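PDB 6JV4: VMB-1 from Vibrio alginolyticus, which probably hydrolyses beta-lactam antibiotics to substituted beta-amino acids, using zinc ions as a subclass B1 metallo-beta-lactamase. Local coordinates for residues A[26-31]-A[54-59]; A[136-141]-A[148-153]; A[142-147]-A[182-187]; A[156-161]-A[198-203]; A[164-169]-A[215-220]. One frame throughout, in Å; residues are numbered along the deposited sequence.

Contact 1 of 5, residues A[26-31]-A[54-59]; sequences SYKRVE and TPWTTQ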
# COMPACT_ATOMS: atom_id res chain seq x y z
N SER A 26 -0.88 -9.30 7.17
CA SER A 26 -1.79 -10.43 6.94
C SER A 26 -1.14 -11.35 5.93
O SER A 26 0.00 -11.09 5.55
CB SER A 26 -3.18 -9.98 6.60
OG SER A 26 -3.22 -8.91 5.69
N TYR A 27 -1.78 -12.46 5.55
CA TYR A 27 -1.18 -13.36 4.56
C TYR A 27 -2.29 -14.11 3.84
O TYR A 27 -3.42 -14.19 4.36
CB TYR A 27 -0.16 -14.27 5.20
CG TYR A 27 -0.75 -15.34 6.07
CD1 TYR A 27 -1.22 -16.53 5.52
CD2 TYR A 27 -0.87 -15.16 7.44
CE1 TYR A 27 -1.76 -17.53 6.33
CE2 TYR A 27 -1.43 -16.13 8.25
CZ TYR A 27 -1.87 -17.33 7.69
OH TYR A 27 -2.41 -18.32 8.47
N LYS A 28 -1.96 -14.63 2.67
CA LYS A 28 -2.89 -15.48 1.90
C LYS A 28 -2.05 -16.36 1.00
O LYS A 28 -0.97 -15.95 0.64
CB LYS A 28 -3.87 -14.69 1.02
CG LYS A 28 -5.12 -14.18 1.72
CD LYS A 28 -6.31 -13.76 0.84
CE LYS A 28 -7.47 -13.38 1.77
NZ LYS A 28 -8.49 -12.49 1.17
N ARG A 29 -2.57 -17.54 0.65
CA ARG A 29 -1.97 -18.37 -0.40
C ARG A 29 -2.51 -17.85 -1.72
O ARG A 29 -3.74 -17.76 -1.91
CB ARG A 29 -2.31 -19.85 -0.19
CG ARG A 29 -1.77 -20.76 -1.29
CD ARG A 29 -1.91 -22.21 -0.88
NE ARG A 29 -1.72 -23.03 -2.07
CZ ARG A 29 -1.81 -24.36 -2.10
NH1 ARG A 29 -2.07 -25.05 -1.00
NH2 ARG A 29 -1.63 -24.98 -3.26
N VAL A 30 -1.60 -17.54 -2.62
CA VAL A 30 -1.87 -17.05 -3.98
C VAL A 30 -1.08 -17.95 -4.94
O VAL A 30 0.12 -17.80 -5.01
CB VAL A 30 -1.49 -15.56 -4.13
CG1 VAL A 30 -1.85 -15.04 -5.51
CG2 VAL A 30 -2.17 -14.71 -3.07
N GLU A 31 -1.76 -18.75 -5.76
CA GLU A 31 -1.07 -19.59 -6.77
C GLU A 31 -0.54 -18.68 -7.88
O GLU A 31 -1.21 -17.73 -8.30
CB GLU A 31 -2.06 -20.62 -7.32
CG GLU A 31 -2.36 -21.73 -6.31
CD GLU A 31 -1.08 -22.45 -5.95
OE1 GLU A 31 -0.43 -22.94 -6.88
OE2 GLU A 31 -0.67 -22.43 -4.77
N THR A 54 -6.07 -1.83 3.24
CA THR A 54 -6.79 -2.69 4.20
C THR A 54 -6.02 -3.99 4.37
O THR A 54 -5.38 -4.49 3.42
CB THR A 54 -8.25 -2.87 3.77
OG1 THR A 54 -8.33 -3.43 2.46
CG2 THR A 54 -9.04 -1.58 3.79
N PRO A 55 -6.12 -4.61 5.56
CA PRO A 55 -5.72 -5.99 5.73
C PRO A 55 -6.41 -6.90 4.70
O PRO A 55 -7.47 -6.57 4.18
CB PRO A 55 -6.21 -6.32 7.15
CG PRO A 55 -6.09 -4.99 7.84
CD PRO A 55 -6.64 -4.01 6.82
N TRP A 56 -5.75 -8.00 4.37
CA TRP A 56 -6.17 -8.88 3.24
C TRP A 56 -7.44 -9.68 3.54
O TRP A 56 -8.08 -10.14 2.59
CB TRP A 56 -4.99 -9.75 2.88
CG TRP A 56 -4.92 -10.18 1.46
CD1 TRP A 56 -5.86 -10.11 0.48
CD2 TRP A 56 -3.75 -10.76 0.87
NE1 TRP A 56 -5.34 -10.60 -0.69
CE2 TRP A 56 -4.06 -11.01 -0.47
CE3 TRP A 56 -2.50 -11.09 1.38
CZ2 TRP A 56 -3.13 -11.56 -1.34
CZ3 TRP A 56 -1.59 -11.66 0.52
CH2 TRP A 56 -1.90 -11.85 -0.81
N THR A 57 -7.93 -9.69 4.76
CA THR A 57 -9.18 -10.38 5.11
C THR A 57 -10.08 -9.39 5.83
O THR A 57 -9.60 -8.48 6.54
CB THR A 57 -9.00 -11.66 5.94
OG1 THR A 57 -8.75 -11.31 7.28
CG2 THR A 57 -7.92 -12.59 5.43
N THR A 58 -11.38 -9.56 5.63
CA THR A 58 -12.40 -8.73 6.31
C THR A 58 -12.28 -8.95 7.83
O THR A 58 -12.40 -7.95 8.57
CB THR A 58 -13.79 -9.02 5.74
OG1 THR A 58 -13.75 -8.77 4.33
CG2 THR A 58 -14.85 -8.12 6.33
N GLN A 59 -12.02 -10.18 8.29
CA GLN A 59 -11.87 -10.40 9.75
C GLN A 59 -10.69 -9.55 10.24
O GLN A 59 -10.80 -8.90 11.28
CB GLN A 59 -11.78 -11.90 10.06
CG GLN A 59 -13.08 -12.64 9.74
CD GLN A 59 -14.26 -12.13 10.54
OE1 GLN A 59 -14.16 -11.90 11.75
NE2 GLN A 59 -15.40 -11.91 9.88
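Lys28 lies across the indole of Trp56 and illustrates how one long side chain can serve both an apolar surface and a polar anchor. Its CB rests above the six-membered ring, 3.8 Å from Trp56 CZ3, and CG passes over CD2. CD then sits squarely on the five-membered ring, 3.6 Å from its centroid and 8° off the normal, a CH-pi contact. With the chain extended beyond CG, CE reaches Thr57 CG2 at 3.8 Å, and NZ arrives at Trp56 O, 2.8 Å away, from above the carbonyl plane. Two residues before and two after Lys28, on the same side of the strand, Ser26 OG accepts a nearly straight bond from Trp56 N (3.0 Å, 170°), while Val30 CG2 touches Trp56 CH2 at 3.7 Å. Trp56 thus lies against strand 21-30, beside the zinc ligands Asp86 and His205. The chemistry implies a two-part grip: methylenes cover the ring face, and the ammonium is shared between Trp56 O and the carboxylate of Glu85, a salt bridge that would offset its charge.

Contact 2 of 5, residues A[136-141]-A[148-153]; sequences SVFYPG and NIVVWL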
# COMPACT_ATOMS: atom_id res chain seq x y z
N SER A 136 1.77 11.86 2.17
CA SER A 136 1.69 12.38 0.80
C SER A 136 1.58 11.22 -0.19
O SER A 136 2.47 10.37 -0.17
CB SER A 136 2.92 13.21 0.46
OG SER A 136 3.07 14.21 1.46
N VAL A 137 0.56 11.24 -1.01
CA VAL A 137 0.40 10.26 -2.13
C VAL A 137 1.17 10.74 -3.33
O VAL A 137 1.17 11.96 -3.68
CB VAL A 137 -1.09 10.10 -2.47
CG1 VAL A 137 -1.28 9.38 -3.79
CG2 VAL A 137 -1.81 9.39 -1.35
N PHE A 138 1.88 9.83 -3.97
CA PHE A 138 2.58 10.12 -5.24
C PHE A 138 2.25 9.02 -6.24
O PHE A 138 2.43 7.85 -5.91
CB PHE A 138 4.08 10.22 -5.07
CG PHE A 138 4.85 10.43 -6.35
CD1 PHE A 138 4.66 11.57 -7.11
CD2 PHE A 138 5.80 9.54 -6.78
CE1 PHE A 138 5.40 11.79 -8.28
CE2 PHE A 138 6.56 9.77 -7.90
CZ PHE A 138 6.36 10.89 -8.68
N TYR A 139 1.76 9.39 -7.41
CA TYR A 139 1.59 8.44 -8.54
C TYR A 139 2.82 8.48 -9.43
O TYR A 139 3.02 9.49 -10.15
CB TYR A 139 0.37 8.81 -9.38
CG TYR A 139 0.21 7.86 -10.54
CD1 TYR A 139 0.06 6.50 -10.37
CD2 TYR A 139 0.20 8.35 -11.84
CE1 TYR A 139 -0.10 5.64 -11.44
CE2 TYR A 139 0.09 7.50 -12.92
CZ TYR A 139 -0.06 6.13 -12.74
OH TYR A 139 -0.15 5.32 -13.86
N PRO A 140 3.63 7.40 -9.48
CA PRO A 140 4.88 7.41 -10.24
C PRO A 140 4.74 6.98 -11.71
O PRO A 140 5.68 7.06 -12.47
CB PRO A 140 5.69 6.39 -9.42
CG PRO A 140 4.68 5.35 -9.07
CD PRO A 140 3.49 6.17 -8.67
N GLY A 141 3.56 6.47 -12.07
CA GLY A 141 3.34 5.79 -13.33
C GLY A 141 3.08 4.30 -13.13
O GLY A 141 3.16 3.80 -11.99
N ASN A 148 -0.99 1.92 -9.55
CA ASN A 148 -0.29 1.81 -8.25
C ASN A 148 0.22 3.20 -7.80
O ASN A 148 0.83 3.93 -8.63
CB ASN A 148 0.80 0.73 -8.26
CG ASN A 148 1.82 0.79 -9.38
OD1 ASN A 148 2.08 1.89 -9.98
ND2 ASN A 148 2.36 -0.35 -9.69
N ILE A 149 -0.00 3.54 -6.53
CA ILE A 149 0.58 4.76 -5.90
C ILE A 149 1.48 4.36 -4.75
O ILE A 149 1.37 3.26 -4.19
CB ILE A 149 -0.56 5.69 -5.40
CG1 ILE A 149 -1.56 4.97 -4.52
CG2 ILE A 149 -1.25 6.34 -6.59
CD1 ILE A 149 -2.49 5.89 -3.74
N VAL A 150 2.35 5.29 -4.36
CA VAL A 150 3.14 5.14 -3.13
C VAL A 150 2.71 6.24 -2.16
O VAL A 150 2.11 7.25 -2.59
CB VAL A 150 4.65 5.17 -3.43
CG1 VAL A 150 5.05 4.04 -4.39
CG2 VAL A 150 5.11 6.54 -3.92
N VAL A 151 3.06 6.04 -0.91
CA VAL A 151 2.67 7.01 0.14
C VAL A 151 3.92 7.31 0.95
O VAL A 151 4.54 6.37 1.45
CB VAL A 151 1.52 6.51 1.00
CG1 VAL A 151 1.08 7.62 1.96
CG2 VAL A 151 0.36 6.01 0.14
N TRP A 152 4.25 8.59 1.05
CA TRP A 152 5.42 9.09 1.78
C TRP A 152 5.04 9.69 3.11
O TRP A 152 4.09 10.44 3.14
CB TRP A 152 6.10 10.16 0.92
CG TRP A 152 7.28 10.86 1.52
CD1 TRP A 152 7.38 12.22 1.64
CD2 TRP A 152 8.56 10.33 1.92
NE1 TRP A 152 8.62 12.57 2.12
CE2 TRP A 152 9.36 11.43 2.32
CE3 TRP A 152 9.13 9.05 2.00
CZ2 TRP A 152 10.69 11.28 2.70
CZ3 TRP A 152 10.42 8.90 2.43
CH2 TRP A 152 11.22 10.00 2.77
N LEU A 153 5.74 9.32 4.18
CA LEU A 153 5.51 9.84 5.54
C LEU A 153 6.73 10.70 5.85
O LEU A 153 7.76 10.17 6.24
CB LEU A 153 5.35 8.68 6.51
CG LEU A 153 4.29 7.65 6.16
CD1 LEU A 153 4.15 6.59 7.27
CD2 LEU A 153 2.97 8.27 5.84
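Ser136 to Phe138 pair with Val150 to Trp152 as a twisted antiparallel beta hairpin, whose strands belong to one of the two sheets of the metallo-beta-lactamase fold and approach at 147°. Backbone bonds come first. Two hydrogen-bonded pairs, Ser136 with Trp152 and Phe138 with Val150, each exchange two bonds, the shortest running from Trp152 N to Ser136 O at 2.8 Å. At the non-hydrogen-bonded pair between them, Val137 CA approaches Val150 O at 3.5 Å, and Val151 CA makes the equivalent C-H...O contact with Ser136 O.

Apolar contacts divide between the faces. On one face, Val137 CG1 meets Ile149 CD1 at 3.7 Å; Ile149 CG1 stands between its backbone N and carbonyl carbon (chi1 53°), which carries CD1 towards the valine. On the other, Val150 CG2 lies 4.0 Å from Phe138 CB, near the plane of the phenylalanine ring, and Phe138 goes on to a cation-pi contact with Arg194.

Past the paired strands, aromatic and polar groups meet. Tyr139 OH bonds to Glu146 O, inside the loop that the hairpin encloses. The ring edge of the same tyrosine faces a buried carbonyl without a hydrogen-bonding partner in the model: Tyr139 CD1 is 3.2 Å from Asn148 O.

Contact 3 of 5, residues A[142-147]-A[182-187]; sequences AGHTED and SEWPNS. With ZN (zinc ion), chain E.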
# COMPACT_ATOMS: atom_id res chain seq x y z
N ALA A 142 2.83 3.59 -14.23
CA ALA A 142 2.50 2.15 -14.14
C ALA A 142 3.68 1.31 -13.66
O ALA A 142 4.87 1.65 -13.96
CB ALA A 142 2.00 1.73 -15.49
N GLY A 143 3.38 0.20 -13.00
CA GLY A 143 4.39 -0.82 -12.67
C GLY A 143 3.71 -2.14 -12.41
O GLY A 143 3.32 -2.83 -13.36
N HIS A 144 3.54 -2.46 -11.16
CA HIS A 144 2.78 -3.65 -10.74
C HIS A 144 1.37 -3.62 -11.35
O HIS A 144 0.86 -4.69 -11.80
CB HIS A 144 2.76 -3.72 -9.23
CG HIS A 144 1.81 -4.74 -8.72
ND1 HIS A 144 2.07 -6.09 -8.85
CD2 HIS A 144 0.60 -4.63 -8.13
CE1 HIS A 144 1.06 -6.75 -8.28
NE2 HIS A 144 0.17 -5.91 -7.83
N THR A 145 0.75 -2.45 -11.34
CA THR A 145 -0.52 -2.19 -12.00
C THR A 145 -0.43 -0.80 -12.64
O THR A 145 0.49 -0.03 -12.36
CB THR A 145 -1.73 -2.30 -11.07
OG1 THR A 145 -1.48 -1.36 -10.02
CG2 THR A 145 -1.96 -3.68 -10.50
N GLU A 146 -1.42 -0.50 -13.46
CA GLU A 146 -1.52 0.81 -14.12
C GLU A 146 -1.65 1.90 -13.04
O GLU A 146 -1.16 3.03 -13.28
CB GLU A 146 -2.79 0.76 -14.98
CG GLU A 146 -3.17 2.03 -15.63
CD GLU A 146 -4.51 1.98 -16.39
OE1 GLU A 146 -5.14 0.89 -16.50
OE2 GLU A 146 -4.87 3.01 -16.95
N ASP A 147 -2.40 1.59 -11.96
CA ASP A 147 -2.89 2.59 -10.98
C ASP A 147 -2.02 2.72 -9.73
O ASP A 147 -2.31 3.61 -8.92
CB ASP A 147 -4.32 2.26 -10.56
CG ASP A 147 -4.43 0.93 -9.85
OD1 ASP A 147 -3.77 -0.01 -10.31
OD2 ASP A 147 -5.17 0.86 -8.88
N SER A 182 7.39 -2.85 -19.05
CA SER A 182 8.19 -1.84 -19.80
C SER A 182 8.26 -0.53 -19.05
O SER A 182 9.31 0.08 -19.07
CB SER A 182 7.63 -1.60 -21.19
OG SER A 182 7.89 -2.79 -21.91
N GLU A 183 7.17 -0.10 -18.41
CA GLU A 183 7.10 1.23 -17.76
C GLU A 183 7.72 1.14 -16.36
O GLU A 183 8.22 2.18 -15.88
CB GLU A 183 5.67 1.76 -17.71
CG GLU A 183 5.59 3.24 -17.38
CD GLU A 183 6.21 4.20 -18.40
OE1 GLU A 183 6.54 3.75 -19.54
OE2 GLU A 183 6.53 5.34 -18.00
N TRP A 184 7.67 -0.02 -15.71
CA TRP A 184 7.98 -0.11 -14.27
C TRP A 184 9.34 0.52 -13.93
O TRP A 184 9.47 1.23 -12.95
CB TRP A 184 7.90 -1.56 -13.82
CG TRP A 184 7.64 -1.81 -12.36
CD1 TRP A 184 7.95 -1.03 -11.26
CD2 TRP A 184 7.08 -3.02 -11.84
NE1 TRP A 184 7.61 -1.68 -10.11
CE2 TRP A 184 7.07 -2.89 -10.43
CE3 TRP A 184 6.56 -4.18 -12.43
CZ2 TRP A 184 6.59 -3.89 -9.59
CZ3 TRP A 184 6.00 -5.11 -11.60
CH2 TRP A 184 6.05 -4.99 -10.22
N PRO A 185 10.43 0.26 -14.67
CA PRO A 185 11.71 0.86 -14.28
C PRO A 185 11.72 2.38 -14.35
O PRO A 185 12.38 3.02 -13.54
CB PRO A 185 12.69 0.25 -15.27
CG PRO A 185 12.00 -0.98 -15.82
CD PRO A 185 10.53 -0.67 -15.81
N ASN A 186 11.04 2.97 -15.33
CA ASN A 186 10.94 4.44 -15.46
C ASN A 186 10.11 4.98 -14.28
O ASN A 186 10.49 5.96 -13.63
CB ASN A 186 10.31 4.87 -16.78
CG ASN A 186 10.38 6.37 -16.99
OD1 ASN A 186 11.45 6.97 -16.89
ND2 ASN A 186 9.24 7.01 -17.23
N SER A 187 8.98 4.37 -14.00
CA SER A 187 8.17 4.79 -12.83
C SER A 187 9.01 4.70 -11.56
O SER A 187 8.93 5.58 -10.72
CB SER A 187 6.96 3.90 -12.74
OG SER A 187 6.20 4.03 -13.94
ZN ZN E . -1.54 -6.32 -6.83
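The backbone of Gly143 and His144 lies flat against Trp184, so that a peptide unit rather than a side chain is parallel to the indole, over its face. This is one of the zinc-binding loops of the metallo-beta-lactamase fold, pressed against the start of helix 184-194. Gly143 CA stands 3.6 Å from the centroid of the five-membered ring, 22° off its normal, in a CH-pi contact. His144 N follows 3.4 Å above the indole plane, over its centre, on the same face. Gly143 has no side chain to hold the ring off, and its CA comes within 3.4 Å of Trp184 CG.

Beyond that peptide, His144 turns its ring away from the tryptophan and towards the metal. Its CG is anti to the backbone N (chi1 169°), and NE2 binds the zinc ion at 2.0 Å; His82 and His84 are the other two histidines on this zinc. CB stays behind, 3.7 Å from Trp184 CH2, which lies at the edge of the imidazole. Trp184 thus lies in the second shell, behind the chain from which a metal ligand projects. The indole is itself fixed by a hydrogen bond from NE1 to Phe164 O and by stacking on the Phe164 ring.

A second attachment holds the beginning of the loop. Ser187 OG, one helical turn beyond Trp184, donates to Ala142 O at 2.7 Å, tilted 31° from the carbonyl plane.

Contact 4 of 5, residues A[156-161]-A[198-203]; sequences EKILFG and AKLVVP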
# COMPACT_ATOMS: atom_id res chain seq x y z
N GLU A 156 8.80 10.64 9.39
CA GLU A 156 9.58 9.43 9.74
C GLU A 156 10.48 8.94 8.59
O GLU A 156 11.25 7.96 8.82
CB GLU A 156 8.58 8.32 10.04
CG GLU A 156 7.66 8.62 11.20
CD GLU A 156 6.44 9.48 11.00
OE1 GLU A 156 6.11 9.85 9.85
OE2 GLU A 156 5.83 9.85 12.03
N LYS A 157 10.37 9.52 7.43
CA LYS A 157 11.09 9.13 6.19
C LYS A 157 10.74 7.67 5.89
O LYS A 157 11.61 6.88 5.47
CB LYS A 157 12.60 9.34 6.32
CG LYS A 157 13.04 10.71 6.82
CD LYS A 157 12.57 11.80 5.91
CE LYS A 157 12.97 13.19 6.34
NZ LYS A 157 12.26 13.58 7.58
N ILE A 158 9.46 7.34 6.03
CA ILE A 158 8.95 6.00 5.66
C ILE A 158 8.27 6.12 4.32
O ILE A 158 7.32 6.93 4.18
CB ILE A 158 8.02 5.43 6.72
CG1 ILE A 158 8.78 5.19 8.02
CG2 ILE A 158 7.32 4.17 6.18
CD1 ILE A 158 7.90 4.88 9.19
N LEU A 159 8.67 5.27 3.38
CA LEU A 159 8.00 5.23 2.08
C LEU A 159 7.21 3.92 2.01
O LEU A 159 7.85 2.84 2.05
CB LEU A 159 9.03 5.26 0.96
CG LEU A 159 8.41 5.13 -0.43
CD1 LEU A 159 7.52 6.34 -0.72
CD2 LEU A 159 9.53 5.00 -1.48
N PHE A 160 5.88 4.00 1.97
CA PHE A 160 5.01 2.82 1.68
C PHE A 160 4.98 2.60 0.18
O PHE A 160 4.42 3.39 -0.58
CB PHE A 160 3.59 2.97 2.21
CG PHE A 160 2.80 1.70 2.00
CD1 PHE A 160 3.06 0.60 2.79
CD2 PHE A 160 1.87 1.60 0.98
CE1 PHE A 160 2.37 -0.59 2.59
CE2 PHE A 160 1.21 0.40 0.75
CZ PHE A 160 1.47 -0.70 1.54
N GLY A 161 5.68 1.57 -0.28
CA GLY A 161 5.80 1.24 -1.70
C GLY A 161 4.63 0.43 -2.23
O GLY A 161 4.28 0.53 -3.42
N ALA A 198 14.60 8.48 1.81
CA ALA A 198 13.84 7.37 2.41
C ALA A 198 14.74 6.57 3.37
O ALA A 198 15.82 6.13 2.96
CB ALA A 198 13.26 6.50 1.32
N LYS A 199 14.23 6.32 4.56
CA LYS A 199 14.96 5.51 5.56
C LYS A 199 14.41 4.10 5.61
O LYS A 199 15.20 3.18 5.87
CB LYS A 199 14.91 6.19 6.92
CG LYS A 199 15.68 7.51 6.92
CD LYS A 199 17.17 7.36 6.56
CE LYS A 199 17.96 8.65 6.74
NZ LYS A 199 17.72 9.60 5.63
N LEU A 200 13.11 3.94 5.42
CA LEU A 200 12.45 2.61 5.49
C LEU A 200 11.54 2.57 4.29
O LEU A 200 10.88 3.57 4.04
CB LEU A 200 11.65 2.53 6.78
CG LEU A 200 11.05 1.16 7.13
CD1 LEU A 200 12.14 0.12 7.36
CD2 LEU A 200 10.21 1.31 8.38
N VAL A 201 11.61 1.49 3.55
CA VAL A 201 10.71 1.24 2.41
C VAL A 201 9.90 -0.01 2.73
O VAL A 201 10.48 -1.05 3.13
CB VAL A 201 11.52 1.07 1.11
CG1 VAL A 201 10.59 0.71 -0.04
CG2 VAL A 201 12.34 2.31 0.81
N VAL A 202 8.58 0.14 2.74
CA VAL A 202 7.68 -0.99 3.04
C VAL A 202 7.16 -1.55 1.72
O VAL A 202 6.41 -0.85 1.03
CB VAL A 202 6.52 -0.54 3.96
CG1 VAL A 202 5.61 -1.70 4.26
CG2 VAL A 202 7.04 0.10 5.24
N PRO A 203 7.55 -2.78 1.34
CA PRO A 203 6.99 -3.42 0.17
C PRO A 203 5.62 -3.99 0.51
O PRO A 203 5.28 -4.21 1.66
CB PRO A 203 7.99 -4.49 -0.16
CG PRO A 203 8.43 -4.97 1.22
CD PRO A 203 8.47 -3.71 2.05
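Lys157 O receives two successive backbone N-H groups at the entry to strand 200-203, a firm bond from Lys199 N at 2.8 Å and a weak one from Leu200 N at 3.3 Å. From there the parallel pairing alternates in the usual way. Leu159 N donates to Leu200 O at 2.9 Å, Leu159 O accepts from Val202 N, and Gly161 N returns to Val202 O at 2.8 Å, though its N-H...O angle is bent to 145°. The strands belong to the beta-alpha-beta unit 158-162, 184-194, 200-203.

Ile158 O and Phe160 N turn the other way, to the adjacent strand: Phe160 N meets Val151 O, and Ile158 O meets Leu153 N, the residue that Lys157 and Ile158 together face as a G1 beta bulge, with the positive phi of 58° at Lys157 that such a bulge uses. Both lysine tails lie side by side, Lys157 CB touching Lys199 CG at 3.6 Å, and each ammonium finds a carbonyl nearby, Pro154 O for Lys157 and Asp197 O for Lys199.

On one face Phe160 CD1 leans on Val202 CG1 at 3.7 Å and Ile158 lies along Leu200; on the other, Leu159 and Val201 turn to Leu214 of helix 212-226. The chemistry implies a largely buried strand pair whose main-chain polarity is largely spent within the sheet, leaving hydrocarbon on both faces.

Contact 5 of 5, residues A[164-169]-A[215-220]; sequences FVKSLK and KHTQAL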
# COMPACT_ATOMS: atom_id res chain seq x y z
N PHE A 164 3.96 -2.02 -5.88
CA PHE A 164 4.94 -1.43 -6.80
C PHE A 164 6.37 -1.73 -6.37
O PHE A 164 7.29 -1.62 -7.26
CB PHE A 164 4.70 0.07 -6.78
CG PHE A 164 5.55 0.92 -7.69
CD1 PHE A 164 5.34 0.90 -9.05
CD2 PHE A 164 6.51 1.77 -7.15
CE1 PHE A 164 6.09 1.70 -9.89
CE2 PHE A 164 7.31 2.51 -8.01
CZ PHE A 164 7.07 2.51 -9.37
N VAL A 165 6.59 -2.02 -5.09
CA VAL A 165 7.97 -2.33 -4.58
C VAL A 165 8.02 -3.78 -4.11
O VAL A 165 7.18 -4.21 -3.30
CB VAL A 165 8.41 -1.36 -3.47
CG1 VAL A 165 9.79 -1.69 -2.94
CG2 VAL A 165 8.30 0.08 -3.97
N LYS A 166 9.00 -4.52 -4.63
CA LYS A 166 9.23 -5.92 -4.20
C LYS A 166 10.22 -5.91 -3.02
O LYS A 166 10.98 -4.96 -2.84
CB LYS A 166 9.82 -6.74 -5.36
CG LYS A 166 9.01 -6.70 -6.65
CD LYS A 166 7.56 -7.12 -6.47
CE LYS A 166 7.35 -8.58 -6.13
NZ LYS A 166 5.90 -8.92 -6.15
N SER A 167 10.23 -6.99 -2.28
CA SER A 167 11.20 -7.14 -1.19
C SER A 167 12.57 -7.42 -1.79
O SER A 167 12.69 -7.88 -2.92
CB SER A 167 10.80 -8.22 -0.22
OG SER A 167 11.00 -9.50 -0.81
N LEU A 168 13.60 -7.22 -0.99
CA LEU A 168 14.98 -7.42 -1.44
C LEU A 168 15.23 -8.87 -1.86
O LEU A 168 16.01 -9.08 -2.83
CB LEU A 168 15.92 -6.95 -0.34
CG LEU A 168 17.37 -6.84 -0.79
CD1 LEU A 168 17.50 -5.83 -1.94
CD2 LEU A 168 18.20 -6.40 0.41
N LYS A 169 14.64 -9.84 -1.14
CA LYS A 169 14.88 -11.28 -1.39
C LYS A 169 14.04 -11.78 -2.57
O LYS A 169 14.36 -12.88 -3.09
CB LYS A 169 14.59 -12.09 -0.13
CG LYS A 169 15.59 -11.84 0.98
CD LYS A 169 15.34 -12.70 2.20
CE LYS A 169 16.52 -12.65 3.14
NZ LYS A 169 16.47 -13.77 4.11
N LYS A 215 15.84 0.02 -5.90
CA LYS A 215 16.87 -0.32 -6.93
C LYS A 215 16.71 -1.80 -7.31
O LYS A 215 16.85 -2.11 -8.51
CB LYS A 215 18.27 -0.04 -6.39
CG LYS A 215 18.67 1.43 -6.33
CD LYS A 215 17.77 2.25 -5.43
CE LYS A 215 18.16 3.71 -5.37
NZ LYS A 215 19.41 3.91 -4.60
N HIS A 216 16.42 -2.65 -6.33
CA HIS A 216 16.24 -4.10 -6.58
C HIS A 216 15.05 -4.29 -7.52
O HIS A 216 15.14 -5.06 -8.47
CB HIS A 216 16.10 -4.85 -5.26
CG HIS A 216 15.93 -6.31 -5.46
ND1 HIS A 216 16.89 -7.10 -6.15
CD2 HIS A 216 14.87 -7.11 -5.25
CE1 HIS A 216 16.45 -8.35 -6.20
NE2 HIS A 216 15.20 -8.37 -5.67
N THR A 217 13.92 -3.69 -7.18
CA THR A 217 12.68 -3.80 -7.97
C THR A 217 12.92 -3.28 -9.40
O THR A 217 12.48 -3.95 -10.38
CB THR A 217 11.52 -3.06 -7.31
OG1 THR A 217 11.33 -3.71 -6.06
CG2 THR A 217 10.27 -3.12 -8.16
N GLN A 218 13.63 -2.18 -9.57
CA GLN A 218 13.93 -1.62 -10.90
C GLN A 218 14.71 -2.68 -11.70
O GLN A 218 14.36 -2.95 -12.85
CB GLN A 218 14.71 -0.32 -10.74
CG GLN A 218 15.00 0.38 -12.06
CD GLN A 218 15.70 1.68 -11.79
OE1 GLN A 218 16.80 1.68 -11.21
NE2 GLN A 218 15.04 2.77 -12.14
N ALA A 219 15.69 -3.33 -11.06
CA ALA A 219 16.53 -4.35 -11.73
C ALA A 219 15.69 -5.58 -12.06
O ALA A 219 15.84 -6.17 -13.19
CB ALA A 219 17.75 -4.71 -10.91
N LEU A 220 14.77 -5.99 -11.18
CA LEU A 220 13.88 -7.14 -11.47
C LEU A 220 13.03 -6.81 -12.70
O LEU A 220 12.83 -7.75 -13.55
CB LEU A 220 12.94 -7.43 -10.31
CG LEU A 220 13.58 -8.07 -9.08
CD1 LEU A 220 12.55 -8.24 -7.99
CD2 LEU A 220 14.19 -9.39 -9.40
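Thr217 holds OG1 anti to its carbonyl carbon (chi1 -62°), which aims the hydroxyl at Lys166, and His216 holds CG anti to its backbone N (chi1 -179°), which brings the imidazole to the carbonyls of Ser167 and Leu168. The first torsion yields a hydrogen bond: Lys166 N donates to Thr217 OG1 at 2.9 Å. The same hydroxyl bonds to Leu213 O one turn earlier in the helix, and both links hold it in place. Thr217 CG2 packs 3.5 Å from Phe164 O.

The loop 164-169 follows the zinc ligand Cys163, and helix 212-226 packs against it in this metallo-beta-lactamase fold. Lys166 lies three residues after that cysteine, where relatives of subclass B1 often carry a lysine that meets the substrate carboxylate; here its side chain approaches a bound citrate, while NZ also bonds to Leu173 O.

His216 is sandwiched. Leu168 O stands 3.0 Å above one face of its ring, a close approach to NE2 that is too poorly angled for a hydrogen bond, and Leu220 CG lies 3.7 Å above the opposite face. NE2 is hydrogen-bonded to Asn170 O instead. Near the ring plane, Ser167 O comes to 3.3 Å from His216 CD2, and Leu168 CD1 reaches His216 CB at 3.7 Å.

From the N terminus, contact 1 closes first, bringing the lead-in of helix 58-70 back to strand 21-30 after a mostly beta segment; it precedes all the others and touches none. Contact 2 closes a hairpin, and contact 3 opens inside its loop, so the two cross as the zinc loop reaches out to helix 184-194. Contact 3 also crosses contacts 4 and 5. Contact 4 spans that helix to join strands 158-162 and 200-203, extending the sheet of contact 2. Contact 5 crosses contact 4 and fastens the loop after Cys163 to the C-terminal helix. Contacts 2, 3 and 5 meet around Phe164, whereas contact 1 lies about 21 to 23 Å from the others, centre to centre.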